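Local coordinates for protein alpha-2,3-sialyltransferase (PDB 2P2V) that probably transfers sialic acid from a CMP-activated donor in alpha-2,3 linkage, this chain being the N-terminal, donor-binding part of a longer membrane protein, at residues Cys48-Tyr52 and Gln76-Ala80; Asn69-Phe73 and Ile94-Thr98; Gly26-Leu31 and Cys169-Phe173. All coordinates share one frame; numbering follows the deposited sequence.

Contact 1: residues Cys48-Tyr52 and Gln76-Ala80. With CSF (cytidine-5'-monophosphate-3-fluoro-N-acetyl-neuraminic acid), chain O.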
loop_
_atom_site.group_PDB
_atom_site.type_symbol
_atom_site.label_atom_id
_atom_site.label_comp_id
_atom_site.label_asym_id
_atom_site.label_seq_id
_atom_site.Cartn_x
_atom_site.Cartn_y
_atom_site.Cartn_z
ATOM N N CYS A 48 -29.800 11.025 6.661
ATOM C CA CYS A 48 -29.219 9.716 6.515
ATOM C C CYS A 48 -30.247 8.768 5.922
ATOM O O CYS A 48 -31.462 9.052 5.970
ATOM C CB CYS A 48 -28.762 9.151 7.865
ATOM S SG CYS A 48 -30.020 8.892 9.132
ATOM N N ASN A 49 -29.737 7.668 5.387
ATOM C CA ASN A 49 -30.578 6.510 5.085
ATOM C C ASN A 49 -31.815 6.890 4.260
ATOM O O ASN A 49 -31.653 7.539 3.230
ATOM C CB ASN A 49 -30.872 5.746 6.369
ATOM C CG ASN A 49 -29.585 5.268 7.077
ATOM O OD1 ASN A 49 -28.518 5.197 6.473
ATOM N ND2 ASN A 49 -29.700 4.915 8.341
ATOM N N GLN A 50 -33.018 6.426 4.656
ATOM C CA GLN A 50 -34.196 6.675 3.830
ATOM C C GLN A 50 -34.858 8.045 4.094
ATOM O O GLN A 50 -36.073 8.128 4.215
ATOM C CB GLN A 50 -35.199 5.537 4.005
ATOM C CG GLN A 50 -34.753 4.242 3.361
ATOM C CD GLN A 50 -33.758 3.440 4.221
ATOM O OE1 GLN A 50 -32.564 3.453 3.949
ATOM N NE2 GLN A 50 -34.258 2.717 5.238
ATOM N N PHE A 51 -34.081 9.129 4.139
ATOM C CA PHE A 51 -34.642 10.445 4.436
ATOM C C PHE A 51 -35.686 10.874 3.374
ATOM O O PHE A 51 -36.658 11.593 3.660
ATOM C CB PHE A 51 -33.506 11.505 4.562
ATOM C CG PHE A 51 -32.802 11.772 3.283
ATOM C CD1 PHE A 51 -31.674 11.038 2.919
ATOM C CD2 PHE A 51 -33.281 12.732 2.407
ATOM C CE1 PHE A 51 -31.061 11.241 1.677
ATOM C CE2 PHE A 51 -32.675 12.959 1.171
ATOM C CZ PHE A 51 -31.557 12.198 0.797
ATOM N N TYR A 52 -35.447 10.464 2.134
ATOM C CA TYR A 52 -36.246 10.892 0.974
ATOM C C TYR A 52 -37.632 10.227 0.950
ATOM O O TYR A 52 -38.481 10.582 0.107
ATOM C CB TYR A 52 -35.520 10.551 -0.346
ATOM C CG TYR A 52 -34.972 9.147 -0.383
ATOM C CD1 TYR A 52 -33.702 8.859 0.135
ATOM C CD2 TYR A 52 -35.709 8.109 -0.928
ATOM C CE1 TYR A 52 -33.197 7.606 0.145
ATOM C CE2 TYR A 52 -35.213 6.835 -0.918
ATOM C CZ TYR A 52 -33.947 6.576 -0.390
ATOM O OH TYR A 52 -33.426 5.302 -0.402
ATOM N N GLN A 76 -28.244 3.142 -2.574
ATOM C CA GLN A 76 -28.484 4.507 -2.062
ATOM C C GLN A 76 -27.706 5.533 -2.880
ATOM O O GLN A 76 -28.160 6.697 -3.064
ATOM C CB GLN A 76 -28.026 4.613 -0.612
ATOM C CG GLN A 76 -28.789 3.844 0.433
ATOM C CD GLN A 76 -30.178 4.350 0.692
ATOM O OE1 GLN A 76 -30.845 4.923 -0.179
ATOM N NE2 GLN A 76 -30.617 4.173 1.931
ATOM N N TYR A 77 -26.498 5.166 -3.297
ATOM C CA TYR A 77 -25.686 6.078 -4.157
ATOM C C TYR A 77 -26.449 6.430 -5.438
ATOM O O TYR A 77 -26.564 7.559 -5.821
ATOM C CB TYR A 77 -24.354 5.401 -4.493
ATOM C CG TYR A 77 -23.403 6.258 -5.302
ATOM C CD1 TYR A 77 -22.606 7.228 -4.673
ATOM C CD2 TYR A 77 -23.317 6.134 -6.681
ATOM C CE1 TYR A 77 -21.733 8.028 -5.428
ATOM C CE2 TYR A 77 -22.423 6.934 -7.452
ATOM C CZ TYR A 77 -21.630 7.836 -6.798
ATOM O OH TYR A 77 -20.785 8.565 -7.596
ATOM N N HIS A 78 -26.987 5.396 -6.099
ATOM C CA HIS A 78 -27.794 5.583 -7.288
ATOM C C HIS A 78 -29.061 6.421 -6.958
ATOM O O HIS A 78 -29.423 7.342 -7.702
ATOM C CB HIS A 78 -28.183 4.138 -7.745
ATOM C CG HIS A 78 -29.255 4.119 -8.792
ATOM N ND1 HIS A 78 -29.160 4.821 -9.968
ATOM C CD2 HIS A 78 -30.439 3.455 -8.836
ATOM C CE1 HIS A 78 -30.264 4.644 -10.671
ATOM N NE2 HIS A 78 -31.052 3.811 -10.003
ATOM N N THR A 79 -29.690 6.160 -5.827
ATOM C CA THR A 79 -30.916 6.899 -5.439
ATOM C C THR A 79 -30.553 8.366 -5.261
ATOM O O THR A 79 -31.236 9.243 -5.775
ATOM C CB THR A 79 -31.551 6.350 -4.153
ATOM O OG1 THR A 79 -31.937 4.970 -4.339
ATOM C CG2 THR A 79 -32.828 7.123 -3.810
ATOM N N ALA A 80 -29.474 8.608 -4.532
ATOM C CA ALA A 80 -29.012 10.012 -4.372
ATOM C C ALA A 80 -28.678 10.753 -5.685
ATOM O O ALA A 80 -28.971 11.975 -5.826
ATOM C CB ALA A 80 -27.821 10.005 -3.377
HETATM C C5A CSF O . -31.374 -0.097 10.765
HETATM C C4A CSF O . -31.546 0.591 12.114
HETATM C C2A CSF O . -30.324 2.664 11.231
HETATM O O6A CSF O . -30.319 1.980 9.960
HETATM C C6A CSF O . -31.344 0.992 9.677
HETATM C C3A CSF O . -30.448 1.638 12.357
HETATM O O4A CSF O . -31.435 -0.381 13.144
HETATM N N5A CSF O . -32.561 -0.960 10.581
HETATM C C7A CSF O . -31.041 0.418 8.298
HETATM C C8A CSF O . -30.982 1.525 7.251
HETATM C C9A CSF O . -30.574 0.985 5.865
HETATM O O9A CSF O . -30.631 2.016 4.851
HETATM O O8A CSF O . -32.271 2.216 7.233
HETATM O O7A CSF O . -29.816 -0.335 8.372
HETATM C C1A CSF O . -28.979 3.343 11.453
HETATM O OBA CSF O . -28.744 3.757 12.623
HETATM O OAA CSF O . -28.190 3.459 10.477
HETATM O O1A CSF O . -31.294 3.727 11.382
HETATM O O2A CSF O . -33.724 3.288 11.247
HETATM N N1 CSF O . -34.207 7.036 14.518
HETATM C C2 CSF O . -34.630 7.028 15.882
HETATM N N3 CSF O . -35.852 6.526 16.228
HETATM C C4 CSF O . -36.679 6.053 15.268
HETATM C C5 CSF O . -36.284 6.054 13.923
HETATM C C6 CSF O . -35.035 6.558 13.568
HETATM C "C3'" CSF O . -31.163 6.249 13.261
HETATM C "C2'" CSF O . -31.687 6.767 14.586
HETATM C "C1'" CSF O . -32.891 7.605 14.155
HETATM O "O4'" CSF O . -32.810 7.848 12.733
HETATM C "C4'" CSF O . -31.626 7.247 12.207
HETATM P PA CSF O . -32.644 4.068 10.539
HETATM O "O5'" CSF O . -32.911 5.632 10.896
HETATM C "C5'" CSF O . -31.886 6.622 10.837
HETATM O "O3'" CSF O . -29.740 6.220 13.260
HETATM O "O2'" CSF O . -30.685 7.603 15.227
HETATM N N4 CSF O . -37.911 5.554 15.591
HETATM O O2 CSF O . -33.843 7.458 16.771
HETATM O O3A CSF O . -32.460 4.024 9.050
HETATM C C10 CSF O . -32.391 -2.110 9.904
HETATM O O10 CSF O . -31.307 -2.464 9.416
HETATM C C11 CSF O . -33.636 -2.955 9.752
HETATM F F3A CSF O . -29.224 1.017 12.470
HETATM O O HOH W 1 -28.421 3.799 4.256
#

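Contact 2: residues Asn69-Phe73 and Ile94-Thr98. With CSF (cytidine-5'-monophosphate-3-fluoro-N-acetyl-neuraminic acid), chain O; EDO (1,2-ethanediol), chain D.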
loop_
_atom_site.group_PDB
_atom_site.type_symbol
_atom_site.label_atom_id
_atom_site.label_comp_id
_atom_site.label_asym_id
_atom_site.label_seq_id
_atom_site.Cartn_x
_atom_site.Cartn_y
_atom_site.Cartn_z
ATOM N N ASN A 69 -25.459 3.453 4.829
ATOM C CA ASN A 69 -24.786 2.287 5.352
ATOM C C ASN A 69 -24.201 1.425 4.211
ATOM O O ASN A 69 -24.712 1.416 3.071
ATOM C CB ASN A 69 -25.798 1.430 6.189
ATOM C CG ASN A 69 -26.196 2.124 7.541
ATOM O OD1 ASN A 69 -25.471 2.995 8.066
ATOM N ND2 ASN A 69 -27.344 1.766 8.062
ATOM N N PRO A 70 -23.106 0.741 4.494
ATOM C CA PRO A 70 -22.363 0.070 3.450
ATOM C C PRO A 70 -23.221 -0.982 2.769
ATOM O O PRO A 70 -23.043 -1.213 1.607
ATOM C CB PRO A 70 -21.271 -0.649 4.211
ATOM C CG PRO A 70 -21.045 0.202 5.430
ATOM C CD PRO A 70 -22.418 0.664 5.804
ATOM N N GLY A 71 -24.098 -1.618 3.530
ATOM C CA GLY A 71 -24.852 -2.817 3.015
ATOM C C GLY A 71 -25.857 -2.501 1.906
ATOM O O GLY A 71 -26.237 -3.389 1.134
ATOM N N VAL A 72 -26.279 -1.241 1.820
ATOM C CA VAL A 72 -27.179 -0.756 0.783
ATOM C C VAL A 72 -26.562 0.423 0.081
ATOM O O VAL A 72 -27.240 1.127 -0.631
ATOM C CB VAL A 72 -28.560 -0.310 1.372
ATOM C CG1 VAL A 72 -29.324 -1.566 1.900
ATOM C CG2 VAL A 72 -28.351 0.661 2.548
ATOM N N PHE A 73 -25.249 0.599 0.201
ATOM C CA PHE A 73 -24.650 1.825 -0.441
ATOM C C PHE A 73 -24.836 1.878 -1.928
ATOM O O PHE A 73 -25.069 2.931 -2.513
ATOM C CB PHE A 73 -23.160 1.965 -0.080
ATOM C CG PHE A 73 -22.628 3.343 -0.371
ATOM C CD1 PHE A 73 -22.857 4.385 0.556
ATOM C CD2 PHE A 73 -21.990 3.614 -1.562
ATOM C CE1 PHE A 73 -22.397 5.667 0.269
ATOM C CE2 PHE A 73 -21.525 4.932 -1.867
ATOM C CZ PHE A 73 -21.758 5.938 -0.908
ATOM N N ILE A 94 -21.589 12.941 -0.170
ATOM C CA ILE A 94 -22.232 11.644 0.107
ATOM C C ILE A 94 -21.264 10.780 0.890
ATOM O O ILE A 94 -20.183 10.484 0.387
ATOM C CB ILE A 94 -22.602 10.861 -1.206
ATOM C CG1 ILE A 94 -23.610 11.641 -2.036
ATOM C CG2 ILE A 94 -23.183 9.496 -0.784
ATOM C CD1 ILE A 94 -23.892 11.026 -3.468
ATOM N N PHE A 95 -21.601 10.414 2.131
ATOM C CA PHE A 95 -20.730 9.563 2.950
ATOM C C PHE A 95 -21.277 8.137 3.068
ATOM O O PHE A 95 -22.491 7.958 3.136
ATOM C CB PHE A 95 -20.669 10.014 4.389
ATOM C CG PHE A 95 -19.888 11.316 4.579
ATOM C CD1 PHE A 95 -20.527 12.500 4.369
ATOM C CD2 PHE A 95 -18.564 11.299 4.969
ATOM C CE1 PHE A 95 -19.825 13.740 4.531
ATOM C CE2 PHE A 95 -17.847 12.508 5.133
ATOM C CZ PHE A 95 -18.522 13.714 4.926
ATOM N N CYS A 96 -20.355 7.195 3.199
ATOM C CA CYS A 96 -20.684 5.843 3.647
ATOM C C CYS A 96 -20.310 5.744 5.112
ATOM O O CYS A 96 -19.137 5.975 5.477
ATOM C CB CYS A 96 -19.896 4.847 2.797
ATOM S SG CYS A 96 -20.452 3.181 3.209
ATOM N N SER A 97 -21.299 5.555 5.973
ATOM C CA SER A 97 -21.118 5.445 7.425
ATOM C C SER A 97 -20.366 4.162 7.819
ATOM O O SER A 97 -20.941 3.038 7.877
ATOM C CB SER A 97 -22.468 5.496 8.106
ATOM O OG SER A 97 -23.257 6.592 7.672
ATOM N N THR A 98 -19.063 4.311 8.059
ATOM C CA THR A 98 -18.156 3.193 8.173
ATOM C C THR A 98 -17.309 3.283 9.436
ATOM O O THR A 98 -17.056 4.379 9.933
ATOM C CB THR A 98 -17.189 3.149 6.926
ATOM O OG1 THR A 98 -16.750 4.486 6.574
ATOM C CG2 THR A 98 -17.899 2.481 5.684
HETATM C C5A CSF O . -31.374 -0.097 10.765
HETATM C C4A CSF O . -31.546 0.591 12.114
HETATM C C2A CSF O . -30.324 2.664 11.231
HETATM O O6A CSF O . -30.319 1.980 9.960
HETATM C C6A CSF O . -31.344 0.992 9.677
HETATM C C3A CSF O . -30.448 1.638 12.357
HETATM O O4A CSF O . -31.435 -0.381 13.144
HETATM N N5A CSF O . -32.561 -0.960 10.581
HETATM C C7A CSF O . -31.041 0.418 8.298
HETATM C C8A CSF O . -30.982 1.525 7.251
HETATM C C9A CSF O . -30.574 0.985 5.865
HETATM O O9A CSF O . -30.631 2.016 4.851
HETATM O O8A CSF O . -32.271 2.216 7.233
HETATM O O7A CSF O . -29.816 -0.335 8.372
HETATM C C1A CSF O . -28.979 3.343 11.453
HETATM O OBA CSF O . -28.744 3.757 12.623
HETATM O OAA CSF O . -28.190 3.459 10.477
HETATM O O1A CSF O . -31.294 3.727 11.382
HETATM O O2A CSF O . -33.724 3.288 11.247
HETATM N N1 CSF O . -34.207 7.036 14.518
HETATM C C2 CSF O . -34.630 7.028 15.882
HETATM N N3 CSF O . -35.852 6.526 16.228
HETATM C C4 CSF O . -36.679 6.053 15.268
HETATM C C5 CSF O . -36.284 6.054 13.923
HETATM C C6 CSF O . -35.035 6.558 13.568
HETATM C "C3'" CSF O . -31.163 6.249 13.261
HETATM C "C2'" CSF O . -31.687 6.767 14.586
HETATM C "C1'" CSF O . -32.891 7.605 14.155
HETATM O "O4'" CSF O . -32.810 7.848 12.733
HETATM C "C4'" CSF O . -31.626 7.247 12.207
HETATM P PA CSF O . -32.644 4.068 10.539
HETATM O "O5'" CSF O . -32.911 5.632 10.896
HETATM C "C5'" CSF O . -31.886 6.622 10.837
HETATM O "O3'" CSF O . -29.740 6.220 13.260
HETATM O "O2'" CSF O . -30.685 7.603 15.227
HETATM N N4 CSF O . -37.911 5.554 15.591
HETATM O O2 CSF O . -33.843 7.458 16.771
HETATM O O3A CSF O . -32.460 4.024 9.050
HETATM C C10 CSF O . -32.391 -2.110 9.904
HETATM O O10 CSF O . -31.307 -2.464 9.416
HETATM C C11 CSF O . -33.636 -2.955 9.752
HETATM F F3A CSF O . -29.224 1.017 12.470
HETATM C C1 EDO D . -24.046 3.728 10.819
HETATM O O1 EDO D . -23.912 2.340 10.446
HETATM C C2 EDO D . -24.017 3.810 12.333
HETATM O O2 EDO D . -24.297 2.513 12.885
HETATM O O HOH W 2 -25.880 5.804 7.676
#

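Contact 3: residues Gly26-Leu31 and Cys169-Phe173. With CSF (cytidine-5'-monophosphate-3-fluoro-N-acetyl-neuraminic acid), chain O.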
loop_
_atom_site.group_PDB
_atom_site.type_symbol
_atom_site.label_atom_id
_atom_site.label_comp_id
_atom_site.label_asym_id
_atom_site.label_seq_id
_atom_site.Cartn_x
_atom_site.Cartn_y
_atom_site.Cartn_z
ATOM N N GLY A 26 -32.477 12.369 12.170
ATOM C CA GLY A 26 -32.829 10.954 12.031
ATOM C C GLY A 26 -34.126 10.886 11.249
ATOM O O GLY A 26 -34.658 11.901 10.768
ATOM N N ASN A 27 -34.658 9.676 11.124
ATOM C CA ASN A 27 -35.889 9.508 10.388
ATOM C C ASN A 27 -37.031 9.006 11.281
ATOM O O ASN A 27 -37.953 8.392 10.785
ATOM C CB ASN A 27 -35.669 8.566 9.187
ATOM C CG ASN A 27 -34.618 9.098 8.218
ATOM O OD1 ASN A 27 -34.641 10.270 7.816
ATOM N ND2 ASN A 27 -33.676 8.244 7.867
ATOM N N GLY A 28 -36.938 9.284 12.581
ATOM C CA GLY A 28 -38.003 8.989 13.532
ATOM C C GLY A 28 -39.237 9.854 13.338
ATOM O O GLY A 28 -39.217 10.838 12.571
ATOM N N PRO A 29 -40.329 9.511 14.051
ATOM C CA PRO A 29 -41.607 10.209 13.868
ATOM C C PRO A 29 -41.482 11.707 14.135
ATOM O O PRO A 29 -42.165 12.495 13.497
ATOM C CB PRO A 29 -42.513 9.583 14.917
ATOM C CG PRO A 29 -41.896 8.303 15.249
ATOM C CD PRO A 29 -40.414 8.464 15.082
ATOM N N SER A 30 -40.580 12.096 15.025
ATOM C CA SER A 30 -40.456 13.485 15.410
ATOM C C SER A 30 -39.917 14.372 14.307
ATOM O O SER A 30 -39.861 15.602 14.441
ATOM C CB SER A 30 -39.569 13.610 16.642
ATOM O OG SER A 30 -38.223 13.319 16.323
ATOM N N LEU A 31 -39.506 13.778 13.193
ATOM C CA LEU A 31 -39.140 14.599 12.030
ATOM C C LEU A 31 -40.354 15.434 11.583
ATOM O O LEU A 31 -40.208 16.535 11.058
ATOM C CB LEU A 31 -38.656 13.697 10.886
ATOM C CG LEU A 31 -38.303 14.275 9.524
ATOM C CD1 LEU A 31 -36.955 15.068 9.599
ATOM C CD2 LEU A 31 -38.305 13.138 8.490
ATOM N N CYS A 169 -32.993 16.239 15.490
ATOM C CA CYS A 169 -34.380 15.955 15.303
ATOM C C CYS A 169 -34.511 14.594 14.649
ATOM O O CYS A 169 -33.524 14.055 14.119
ATOM C CB CYS A 169 -35.093 17.027 14.462
ATOM S SG CYS A 169 -34.440 17.270 12.786
ATOM N N GLY A 170 -35.719 14.066 14.664
ATOM C CA GLY A 170 -35.974 12.731 14.105
ATOM C C GLY A 170 -35.229 11.631 14.843
ATOM O O GLY A 170 -35.130 10.484 14.362
ATOM N N ILE A 171 -34.714 11.949 16.026
ATOM C CA ILE A 171 -34.107 10.939 16.896
ATOM C C ILE A 171 -35.056 10.536 18.065
ATOM O O ILE A 171 -35.327 11.326 18.960
ATOM C CB ILE A 171 -32.669 11.369 17.320
ATOM C CG1 ILE A 171 -31.745 11.272 16.086
ATOM C CG2 ILE A 171 -32.142 10.463 18.432
ATOM C CD1 ILE A 171 -30.367 11.919 16.219
ATOM N N ASP A 172 -35.596 9.322 18.014
ATOM C CA ASP A 172 -36.687 8.900 18.912
ATOM C C ASP A 172 -36.459 7.519 19.536
ATOM O O ASP A 172 -37.377 6.920 20.138
ATOM C CB ASP A 172 -38.012 8.915 18.141
ATOM C CG ASP A 172 -38.401 10.313 17.705
ATOM O OD1 ASP A 172 -38.712 11.150 18.590
ATOM O OD2 ASP A 172 -38.376 10.582 16.487
ATOM N N PHE A 173 -35.232 7.025 19.360
ATOM C CA PHE A 173 -34.747 5.800 19.997
ATOM C C PHE A 173 -35.661 4.593 19.818
ATOM O O PHE A 173 -35.652 3.694 20.646
ATOM C CB PHE A 173 -34.491 6.034 21.490
ATOM C CG PHE A 173 -33.593 7.185 21.774
ATOM C CD1 PHE A 173 -34.069 8.290 22.452
ATOM C CD2 PHE A 173 -32.270 7.157 21.371
ATOM C CE1 PHE A 173 -33.251 9.351 22.734
ATOM C CE2 PHE A 173 -31.424 8.211 21.641
ATOM C CZ PHE A 173 -31.919 9.322 22.337
HETATM C C5A CSF O . -31.374 -0.097 10.765
HETATM C C4A CSF O . -31.546 0.591 12.114
HETATM C C2A CSF O . -30.324 2.664 11.231
HETATM O O6A CSF O . -30.319 1.980 9.960
HETATM C C6A CSF O . -31.344 0.992 9.677
HETATM C C3A CSF O . -30.448 1.638 12.357
HETATM O O4A CSF O . -31.435 -0.381 13.144
HETATM N N5A CSF O . -32.561 -0.960 10.581
HETATM C C7A CSF O . -31.041 0.418 8.298
HETATM C C8A CSF O . -30.982 1.525 7.251
HETATM C C9A CSF O . -30.574 0.985 5.865
HETATM O O9A CSF O . -30.631 2.016 4.851
HETATM O O8A CSF O . -32.271 2.216 7.233
HETATM O O7A CSF O . -29.816 -0.335 8.372
HETATM C C1A CSF O . -28.979 3.343 11.453
HETATM O OBA CSF O . -28.744 3.757 12.623
HETATM O OAA CSF O . -28.190 3.459 10.477
HETATM O O1A CSF O . -31.294 3.727 11.382
HETATM O O2A CSF O . -33.724 3.288 11.247
HETATM N N1 CSF O . -34.207 7.036 14.518
HETATM C C2 CSF O . -34.630 7.028 15.882
HETATM N N3 CSF O . -35.852 6.526 16.228
HETATM C C4 CSF O . -36.679 6.053 15.268
HETATM C C5 CSF O . -36.284 6.054 13.923
HETATM C C6 CSF O . -35.035 6.558 13.568
HETATM C "C3'" CSF O . -31.163 6.249 13.261
HETATM C "C2'" CSF O . -31.687 6.767 14.586
HETATM C "C1'" CSF O . -32.891 7.605 14.155
HETATM O "O4'" CSF O . -32.810 7.848 12.733
HETATM C "C4'" CSF O . -31.626 7.247 12.207
HETATM P PA CSF O . -32.644 4.068 10.539
HETATM O "O5'" CSF O . -32.911 5.632 10.896
HETATM C "C5'" CSF O . -31.886 6.622 10.837
HETATM O "O3'" CSF O . -29.740 6.220 13.260
HETATM O "O2'" CSF O . -30.685 7.603 15.227
HETATM N N4 CSF O . -37.911 5.554 15.591
HETATM O O2 CSF O . -33.843 7.458 16.771
HETATM O O3A CSF O . -32.460 4.024 9.050
HETATM C C10 CSF O . -32.391 -2.110 9.904
HETATM O O10 CSF O . -31.307 -2.464 9.416
HETATM C C11 CSF O . -33.636 -2.955 9.752
HETATM F F3A CSF O . -29.224 1.017 12.470
HETATM O O HOH W 3 -36.079 13.975 18.016
#

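Contact 1: residues Cys48-Tyr52 and Gln76-Ala80
N49 and Q76 are the closest backbone neighbours, with CA atoms 7.7 Å apart. Segment 48-52 leaves strand 44-48, makes an inverse gamma turn centred on Q50 and enters a short 3-10 segment. Segment 76-80 is helical. Side chains bridge the gap. Y52 OH donates to Q76 OE1 at 2.6 Å. The ring and the amide stand 87° apart, and Q76 OE1 lies at the edge of the Y52 ring, near its plane. T79 CG2 sits over one face of this ring, 3.9 Å from its centroid, in a CH-pi contact. T79 chi1 of -61° puts CG2 anti to the backbone N and over Y52; OG1 bonds to Q75 O and L262 N. Q76 NE2 gives a weak bond to Q50 OE1 (2.9 Å). OE1 of Q50 also accepts from CSF O9A at 2.6 Å, and its NE2 donates to CSF O8A. The Q50 amide grips the glycerol tail of the sialic acid analogue. Q76 backs it, and a water joins Q76 NE2 and N49 OD1 to CSF O9A. N49 ND2 donates to CSF O3A (phosphate) and OAA (carboxylate), each at 3.0 Å. Helix 150-161 touches C48 and N49; strand 62-68 packs on F51 and Q76.

Contact 2: residues Asn69-Phe73 and Ile94-Thr98
P70 and F73 pack against strand 90-96, just after the end of the neighbouring strand 62-68 in the parallel sheet of this Rossmann-like fold. This is the beta-alpha-beta unit in which helix 73-85 connects the two strands. The tight part is mostly apolar. The F73 ring turns its CE1 and CZ corner to the strand. CE1 lies 3.6 Å from C96 CB, and CZ lies 3.8 Å from I94 CG2. At chi1 -164° the F73 ring swings away from its own N and extends to the strand, and F95 O meets its edge in plane. C96 SG approaches the ring obliquely, 4.5 Å from the centroid, in a sulfur-aromatic contact. The same sulfur touches P70 CA and CG, and F109 and F113 of helix 107-116 pack on C96. P70 CD rests on S97 O at 3.5 Å. The looser side lies at N69 and S97, whose side chains meet directly only through N69 OD1 and S97 CB. A water bridges them, donating to N69 OD1 and accepting from S97 OG. An ethanediol, probably from the crystallisation liquor, also donates to OD1. N69 ND2 donates to the CSF carboxylate oxygen OAA at 3.1 Å, nearly straight at 168°.

Contact 3: residues Gly26-Leu31 and Cys169-Phe173
D172 and S30 tie together two loops that follow the adjacent parallel strands 21-25 and 165-169 of a Rossmann-like sheet. The loops leave the C-terminal ends of these strands, where such folds commonly bind nucleotides. From D172, CB lies 3.7 Å from the cytosine N3 of CSF and also near P29 CD. CG passes close to S30 OG. OD1 rests beside S30, near OG and CB. OD2 accepts two bonds from S30. S30 OG donates on the syn side at 2.7 Å, and S30 N comes from above the carboxylate plane at 3.0 Å. They grip OD2 and probably limit the rotation of the carboxylate. S30 chi1 of 70° keeps OG within reach of OD2. A water donates to S30 OG and to I171 O. Backbone bonds also join the loops, nearer the strand ends. G26 N donates to C169 O, and G28 N to G170 O at 2.8 Å. Three glycines leave room for close oxygens: G170 O at G26, D172 OD2 at G28 and G26 O at G170, which has positive phi. Both loops hold the nucleotide. N27 N donates to the ribose O4' at 3.1 Å. The cytosine O2 is gripped by D172 N at 2.8 Å and F173 N at 3.0 Å.

All three contacts touch CSF and together span its length. Contact 3 holds the cytidine end, contact 1 meets the phosphate and the sialic acid, and contact 2 the sialic acid alone. Contacts 1 and 2 lie about 10 Å apart between centres and share helix 73-85, which begins in 69-73 and runs through 76-80. They touch at N49 OD1 and N69 N, 3.9 Å apart, and where A80 CB packs on I94 CD1. Their asparagines, N49 and N69, both donate to the same carboxylate oxygen, OAA. Contact 3 is about 17 Å from contact 1 between centres, yet N27 ND2 meets C48 O at 3.0 Å, a probable hydrogen bond. Contacts 2 and 3 do not touch; their nearest atoms are about 9 Å apart.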